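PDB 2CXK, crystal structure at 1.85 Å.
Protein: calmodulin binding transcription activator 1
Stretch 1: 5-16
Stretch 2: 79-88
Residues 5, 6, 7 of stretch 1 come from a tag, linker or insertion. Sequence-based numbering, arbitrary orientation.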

ATOM      1  N   SER A   5      -6.926  13.027 -13.512  1.00 43.42           N
ATOM      2  CA  SER A   5      -6.186  11.904 -12.861  1.00 44.18           C
ATOM      3  C   SER A   5      -4.677  12.139 -12.814  1.00 43.55           C
ATOM      4  O   SER A   5      -3.930  11.323 -12.273  1.00 43.49           O
ATOM      5  CB  SER A   5      -6.482  10.592 -13.591  1.00 43.59           C
ATOM      6  OG  SER A   5      -7.860  10.275 -13.493  1.00 43.63           O
ATOM      7  N   SER A   6      -4.232  13.258 -13.382  1.00 43.48           N
ATOM      8  CA  SER A   6      -2.812  13.603 -13.396  1.00 42.14           C
ATOM      9  C   SER A   6      -2.463  14.368 -12.115  1.00 40.45           C
ATOM     10  O   SER A   6      -3.268  15.162 -11.616  1.00 39.65           O
ATOM     11  CB  SER A   6      -2.489  14.458 -14.629  1.00 43.27           C
ATOM     12  OG  SER A   6      -1.112  14.797 -14.683  1.00 44.73           O
ATOM     13  N   GLY A   7      -1.273  14.123 -11.576  1.00 37.25           N
ATOM     14  CA  GLY A   7      -0.880  14.804 -10.358  1.00 32.78           C
ATOM     15  C   GLY A   7       0.295  14.157  -9.655  1.00 30.58           C
ATOM     16  O   GLY A   7       1.281  13.765 -10.279  1.00 30.05           O
HETATM   17  N   MSE A   8       0.196  14.031  -8.341  1.00 26.23           N
HETATM   18  CA  MSE A   8       1.293  13.450  -7.602  1.00 24.11           C
HETATM   19  C   MSE A   8       0.965  12.270  -6.715  1.00 19.46           C
HETATM   20  O   MSE A   8      -0.134  12.153  -6.175  1.00 18.98           O
HETATM   21  CB  MSE A   8       1.975  14.523  -6.773  1.00 29.14           C
HETATM   22  CG  MSE A   8       2.625  15.597  -7.617  1.00 33.03           C
HETATM   23 SE   MSE A   8       3.970  16.421  -6.572  1.00 44.59          SE
HETATM   24  CE  MSE A   8       2.804  17.297  -5.306  1.00 35.12           C
ATOM     25  N   VAL A   9       1.952  11.396  -6.590  1.00 16.06           N
ATOM     26  CA  VAL A   9       1.866  10.204  -5.761  1.00 14.64           C
ATOM     27  C   VAL A   9       1.826  10.655  -4.305  1.00 13.66           C
ATOM     28  O   VAL A   9       2.749  11.326  -3.839  1.00 15.21           O
ATOM     29  CB  VAL A   9       3.113   9.316  -5.963  1.00 13.99           C
ATOM     30  CG1 VAL A   9       3.077   8.138  -4.998  1.00 13.22           C
ATOM     31  CG2 VAL A   9       3.179   8.832  -7.411  1.00 12.04           C
ATOM     32  N   THR A  10       0.768  10.290  -3.587  1.00 13.25           N
ATOM     33  CA  THR A  10       0.654  10.679  -2.184  1.00 12.61           C
ATOM     34  C   THR A  10       1.349   9.675  -1.258  1.00 13.71           C
ATOM     35  O   THR A  10       1.867  10.052  -0.212  1.00 14.14           O
ATOM     36  CB  THR A  10      -0.826  10.862  -1.760  1.00 13.88           C
ATOM     37  OG1 THR A  10      -1.603   9.740  -2.186  1.00 15.24           O
ATOM     38  CG2 THR A  10      -1.399  12.132  -2.386  1.00 13.05           C
ATOM     39  N   ASP A  11       1.373   8.406  -1.658  1.00 11.78           N
ATOM     40  CA  ASP A  11       2.031   7.358  -0.877  1.00 12.43           C
ATOM     41  C   ASP A  11       2.092   6.081  -1.715  1.00 11.26           C
ATOM     42  O   ASP A  11       1.450   5.978  -2.759  1.00 10.87           O
ATOM     43  CB  ASP A  11       1.253   7.074   0.412  1.00 12.29           C
ATOM     44  CG  ASP A  11       2.164   6.764   1.592  1.00 14.98           C
ATOM     45  OD1 ASP A  11       3.231   6.145   1.397  1.00 15.53           O
ATOM     46  OD2 ASP A  11       1.807   7.143   2.725  1.00 16.51           O
ATOM     47  N   TYR A  12       2.889   5.121  -1.262  1.00  9.67           N
ATOM     48  CA  TYR A  12       3.023   3.843  -1.940  1.00 10.19           C
ATOM     49  C   TYR A  12       3.612   2.859  -0.941  1.00  9.18           C
ATOM     50  O   TYR A  12       4.382   3.250  -0.068  1.00 11.72           O
ATOM     51  CB  TYR A  12       3.919   3.958  -3.176  1.00  9.85           C
ATOM     52  CG  TYR A  12       5.286   4.574  -2.952  1.00 11.50           C
ATOM     53  CD1 TYR A  12       5.425   5.935  -2.684  1.00  9.20           C
ATOM     54  CD2 TYR A  12       6.446   3.811  -3.094  1.00 10.06           C
ATOM     55  CE1 TYR A  12       6.682   6.521  -2.577  1.00 12.23           C
ATOM     56  CE2 TYR A  12       7.711   4.390  -2.990  1.00  9.76           C
ATOM     57  CZ  TYR A  12       7.821   5.744  -2.736  1.00 10.88           C
ATOM     58  OH  TYR A  12       9.069   6.335  -2.677  1.00 11.16           O
ATOM     59  N   SER A  13       3.250   1.588  -1.076  1.00 10.80           N
ATOM     60  CA  SER A  13       3.706   0.570  -0.139  1.00 10.50           C
ATOM     61  C   SER A  13       3.653  -0.825  -0.753  1.00 11.72           C
ATOM     62  O   SER A  13       2.666  -1.191  -1.398  1.00 13.10           O
ATOM     63  CB  SER A  13       2.806   0.610   1.101  1.00 11.11           C
ATOM     64  OG  SER A  13       3.255  -0.301   2.084  1.00 14.16           O
ATOM     65  N   PRO A  14       4.723  -1.625  -0.578  1.00 13.32           N
ATOM     66  CA  PRO A  14       5.947  -1.278   0.148  1.00 12.50           C
ATOM     67  C   PRO A  14       6.800  -0.382  -0.736  1.00 13.16           C
ATOM     68  O   PRO A  14       6.467  -0.163  -1.898  1.00 13.12           O
ATOM     69  CB  PRO A  14       6.604  -2.634   0.376  1.00 12.15           C
ATOM     70  CG  PRO A  14       6.255  -3.367  -0.884  1.00 11.42           C
ATOM     71  CD  PRO A  14       4.793  -3.007  -1.089  1.00 12.35           C
ATOM     72  N   GLU A  15       7.908   0.108  -0.192  1.00 12.27           N
ATOM     73  CA  GLU A  15       8.819   0.983  -0.929  1.00 15.69           C
ATOM     74  C   GLU A  15       9.988   0.216  -1.535  1.00 13.38           C
ATOM     75  O   GLU A  15      10.882   0.818  -2.125  1.00 12.34           O
ATOM     76  CB  GLU A  15       9.376   2.048   0.010  1.00 19.43           C
ATOM     77  CG  GLU A  15       9.805   1.466   1.354  1.00 27.55           C
ATOM     78  CD  GLU A  15      10.508   2.470   2.240  1.00 32.87           C
ATOM     79  OE1 GLU A  15      10.072   3.646   2.277  1.00 36.16           O
ATOM     80  OE2 GLU A  15      11.492   2.076   2.908  1.00 34.71           O
ATOM     81  N   TRP A  16       9.975  -1.106  -1.402  1.00 13.44           N
ATOM     82  CA  TRP A  16      11.077  -1.920  -1.907  1.00 14.26           C
ATOM     83  C   TRP A  16      10.653  -3.334  -2.278  1.00 14.13           C
ATOM     84  O   TRP A  16       9.558  -3.768  -1.950  1.00 14.01           O
ATOM     85  CB  TRP A  16      12.165  -2.018  -0.845  1.00 14.32           C
ATOM     86  CG  TRP A  16      11.687  -2.777   0.358  1.00 14.79           C
ATOM     87  CD1 TRP A  16      10.941  -2.289   1.392  1.00 16.89           C
ATOM     88  CD2 TRP A  16      11.848  -4.179   0.605  1.00 15.20           C
ATOM     89  NE1 TRP A  16      10.625  -3.304   2.270  1.00 17.61           N
ATOM     90  CE2 TRP A  16      11.169  -4.474   1.812  1.00 16.17           C
ATOM     91  CE3 TRP A  16      12.498  -5.217  -0.076  1.00 14.14           C
ATOM     92  CZ2 TRP A  16      11.124  -5.765   2.353  1.00 16.16           C
ATOM     93  CZ3 TRP A  16      12.453  -6.503   0.462  1.00 14.69           C
ATOM     94  CH2 TRP A  16      11.769  -6.763   1.668  1.00 15.38           C
ATOM     95  N   ILE A  79       3.104   9.211 -19.015  1.00 19.43           N
ATOM     96  CA  ILE A  79       3.400   9.463 -17.603  1.00 18.77           C
ATOM     97  C   ILE A  79       2.470  10.551 -17.069  1.00 19.82           C
ATOM     98  O   ILE A  79       2.386  11.642 -17.642  1.00 20.23           O
ATOM     99  CB  ILE A  79       4.847   9.942 -17.404  1.00 18.01           C
ATOM    100  CG1 ILE A  79       5.822   8.881 -17.905  1.00 19.62           C
ATOM    101  CG2 ILE A  79       5.091  10.254 -15.922  1.00 18.42           C
ATOM    102  CD1 ILE A  79       5.626   7.536 -17.268  1.00 21.17           C
ATOM    103  N   ILE A  80       1.776  10.260 -15.971  1.00 20.02           N
ATOM    104  CA  ILE A  80       0.850  11.224 -15.380  1.00 18.81           C
ATOM    105  C   ILE A  80       1.138  11.543 -13.915  1.00 20.19           C
ATOM    106  O   ILE A  80       0.279  12.092 -13.217  1.00 21.29           O
ATOM    107  CB  ILE A  80      -0.607  10.732 -15.449  1.00 20.03           C
ATOM    108  CG1 ILE A  80      -0.737   9.390 -14.725  1.00 17.41           C
ATOM    109  CG2 ILE A  80      -1.051  10.622 -16.896  1.00 16.56           C
ATOM    110  CD1 ILE A  80      -2.166   8.999 -14.432  1.00 21.22           C
ATOM    111  N   SER A  81       2.332  11.203 -13.443  1.00 17.40           N
ATOM    112  CA  SER A  81       2.680  11.472 -12.052  1.00 15.31           C
ATOM    113  C   SER A  81       4.143  11.847 -11.939  1.00 15.18           C
ATOM    114  O   SER A  81       4.878  11.805 -12.918  1.00 14.87           O
ATOM    115  CB  SER A  81       2.429  10.231 -11.188  1.00 15.70           C
ATOM    116  OG  SER A  81       3.462   9.273 -11.377  1.00 13.60           O
ATOM    117  N   ASN A  82       4.558  12.228 -10.734  1.00 13.59           N
ATOM    118  CA  ASN A  82       5.950  12.548 -10.466  1.00 13.15           C
ATOM    119  C   ASN A  82       6.633  11.183 -10.308  1.00 13.44           C
ATOM    120  O   ASN A  82       5.959  10.152 -10.328  1.00 12.36           O
ATOM    121  CB  ASN A  82       6.062  13.335  -9.153  1.00 12.35           C
ATOM    122  CG  ASN A  82       5.446  12.585  -7.969  1.00 12.03           C
ATOM    123  OD1 ASN A  82       4.297  12.155  -8.023  1.00 14.82           O
ATOM    124  ND2 ASN A  82       6.210  12.442  -6.893  1.00 12.03           N
ATOM    125  N   SER A  83       7.954  11.174 -10.169  1.00 13.75           N
ATOM    126  CA  SER A  83       8.687   9.921  -9.973  1.00 13.95           C
ATOM    127  C   SER A  83       9.008   9.820  -8.487  1.00 14.16           C
ATOM    128  O   SER A  83       9.353  10.824  -7.867  1.00 15.56           O
ATOM    129  CB  SER A  83      10.013   9.926 -10.738  1.00 17.08           C
ATOM    130  OG  SER A  83       9.815  10.070 -12.133  1.00 22.25           O
ATOM    131  N   VAL A  84       8.873   8.627  -7.914  1.00 13.69           N
ATOM    132  CA  VAL A  84       9.217   8.420  -6.509  1.00 13.04           C
ATOM    133  C   VAL A  84      10.225   7.288  -6.474  1.00 12.68           C
ATOM    134  O   VAL A  84      10.261   6.446  -7.371  1.00 14.12           O
ATOM    135  CB  VAL A  84       7.989   8.049  -5.631  1.00 11.79           C
ATOM    136  CG1 VAL A  84       7.013   9.217  -5.595  1.00 11.90           C
ATOM    137  CG2 VAL A  84       7.305   6.794  -6.165  1.00 10.17           C
ATOM    138  N   VAL A  85      11.051   7.259  -5.441  1.00 11.83           N
ATOM    139  CA  VAL A  85      12.058   6.220  -5.339  1.00 12.22           C
ATOM    140  C   VAL A  85      11.504   4.850  -4.948  1.00 14.28           C
ATOM    141  O   VAL A  85      10.646   4.738  -4.071  1.00 14.85           O
ATOM    142  CB  VAL A  85      13.140   6.625  -4.315  1.00 11.74           C
ATOM    143  CG1 VAL A  85      12.515   6.740  -2.933  1.00 11.16           C
ATOM    144  CG2 VAL A  85      14.272   5.613  -4.309  1.00 13.41           C
ATOM    145  N   PHE A  86      11.983   3.808  -5.622  1.00 13.29           N
ATOM    146  CA  PHE A  86      11.585   2.441  -5.292  1.00 12.89           C
ATOM    147  C   PHE A  86      12.902   1.694  -5.218  1.00 13.17           C
ATOM    148  O   PHE A  86      13.757   1.848  -6.088  1.00 13.44           O
ATOM    149  CB  PHE A  86      10.682   1.829  -6.363  1.00 11.28           C
ATOM    150  CG  PHE A  86      10.087   0.496  -5.968  1.00 11.91           C
ATOM    151  CD1 PHE A  86      10.638  -0.696  -6.436  1.00 11.99           C
ATOM    152  CD2 PHE A  86       8.993   0.436  -5.107  1.00 12.58           C
ATOM    153  CE1 PHE A  86      10.104  -1.935  -6.050  1.00 13.75           C
ATOM    154  CE2 PHE A  86       8.451  -0.794  -4.713  1.00 13.31           C
ATOM    155  CZ  PHE A  86       9.009  -1.981  -5.189  1.00 13.02           C
ATOM    156  N   GLU A  87      13.070   0.879  -4.190  1.00 13.95           N
ATOM    157  CA  GLU A  87      14.327   0.176  -4.028  1.00 16.12           C
ATOM    158  C   GLU A  87      14.303  -1.333  -4.149  1.00 17.30           C
ATOM    159  O   GLU A  87      13.463  -2.005  -3.561  1.00 17.52           O
ATOM    160  CB  GLU A  87      14.952   0.549  -2.679  1.00 16.41           C
ATOM    161  CG  GLU A  87      16.149  -0.316  -2.296  1.00 20.64           C
ATOM    162  CD  GLU A  87      16.904   0.210  -1.087  1.00 23.71           C
ATOM    163  OE1 GLU A  87      16.264   0.821  -0.206  1.00 22.83           O
ATOM    164  OE2 GLU A  87      18.138  -0.008  -1.015  1.00 23.18           O
ATOM    165  N   TYR A  88      15.235  -1.856  -4.936  1.00 17.84           N
ATOM    166  CA  TYR A  88      15.382  -3.291  -5.069  1.00 19.32           C
ATOM    167  C   TYR A  88      16.566  -3.618  -4.164  1.00 22.80           C
ATOM    168  O   TYR A  88      17.692  -3.165  -4.397  1.00 21.74           O
ATOM    169  CB  TYR A  88      15.658  -3.695  -6.518  1.00 18.53           C
ATOM    170  CG  TYR A  88      14.414  -3.667  -7.379  1.00 17.30           C
ATOM    171  CD1 TYR A  88      14.020  -2.505  -8.042  1.00 16.50           C
ATOM    172  CD2 TYR A  88      13.598  -4.795  -7.488  1.00 16.11           C
ATOM    173  CE1 TYR A  88      12.841  -2.466  -8.791  1.00 17.23           C
ATOM    174  CE2 TYR A  88      12.418  -4.764  -8.231  1.00 15.99           C
ATOM    175  CZ  TYR A  88      12.046  -3.598  -8.879  1.00 15.72           C
ATOM    176  OH  TYR A  88      10.884  -3.569  -9.625  1.00 15.04           O
TER
HETATM  177  O   HOH W   1       5.361  12.033  -4.015  1.00 15.99           O
HETATM  178  O   HOH W   2      12.376   3.363  -1.502  1.00 14.28           O
HETATM  179  O   HOH W   3      13.888   0.506   1.216  1.00 42.97           O

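Two stretches that lie side by side need not be zipped together along their whole length, and this pair from calmodulin binding transcription activator 1 shows how side chains can take over where the backbone lets go. The stretches run parallel and meet in regular sheet geometry at one bridge, W16 with E87, whose CA atoms are 4.4 Å apart. There E87 N donates to E15 O over 3.0 Å in a nearly straight bond. At the other end, G7 N donates to I80 O, again at 3.0 Å. G7 belongs to the expression tag, as do S5 and S6, so this part of the contact is not native. The phi of G7, 164°, would press a CB against the preceding carbonyl oxygen, a strain that glycine avoids. Its own carbonyl O accepts a CA-H...O contact from S81 CA at 3.2 Å, while S6 OG adds a weak hydrogen bond to I80 O at 3.4 Å.

Between these ends, side chains reach for main-chain atoms. N82 points toward the first stretch, and its OD1 accepts from V9 N at 2.9 Å. The amide suits this place because it offers both an acceptor and a donor: N82 ND2 donates to a water 3.0 Å away, and that water donates to V9 O over 2.7 Å. One side chain thus serves both polar groups of the V9 backbone, directly and through solvent.

Y12 makes the reciprocal reach. Its CB points toward the second stretch, and its OH donates to V85 O at 2.6 Å, at the ring edge. The same ring offers a face to V84, whose CG2 sits 3.8 Å from the ring centroid and only 19° off the normal, a CH-pi contact. Tyrosine combines a flat apolar surface with a terminal donor, and both are used here. V84 also packs through CG1 against V9 CB at 3.9 Å, so a compact branched side chain touches both neighbours.

Near the bridge, the F86 ring lies against the backbone of the first stretch, with E15 O and W16 CA over one face and P14 O at its edge, 3.5 Å from CE2. P14 O is buried without a hydrogen-bonding partner. W16 and E87 share a sheet face, their CB atoms 4.2 Å apart. Water also joins E15 OE2, weakly, to E87 OE1, bridging two acidic groups. Altogether the contact buries 697 Å², counting both sides.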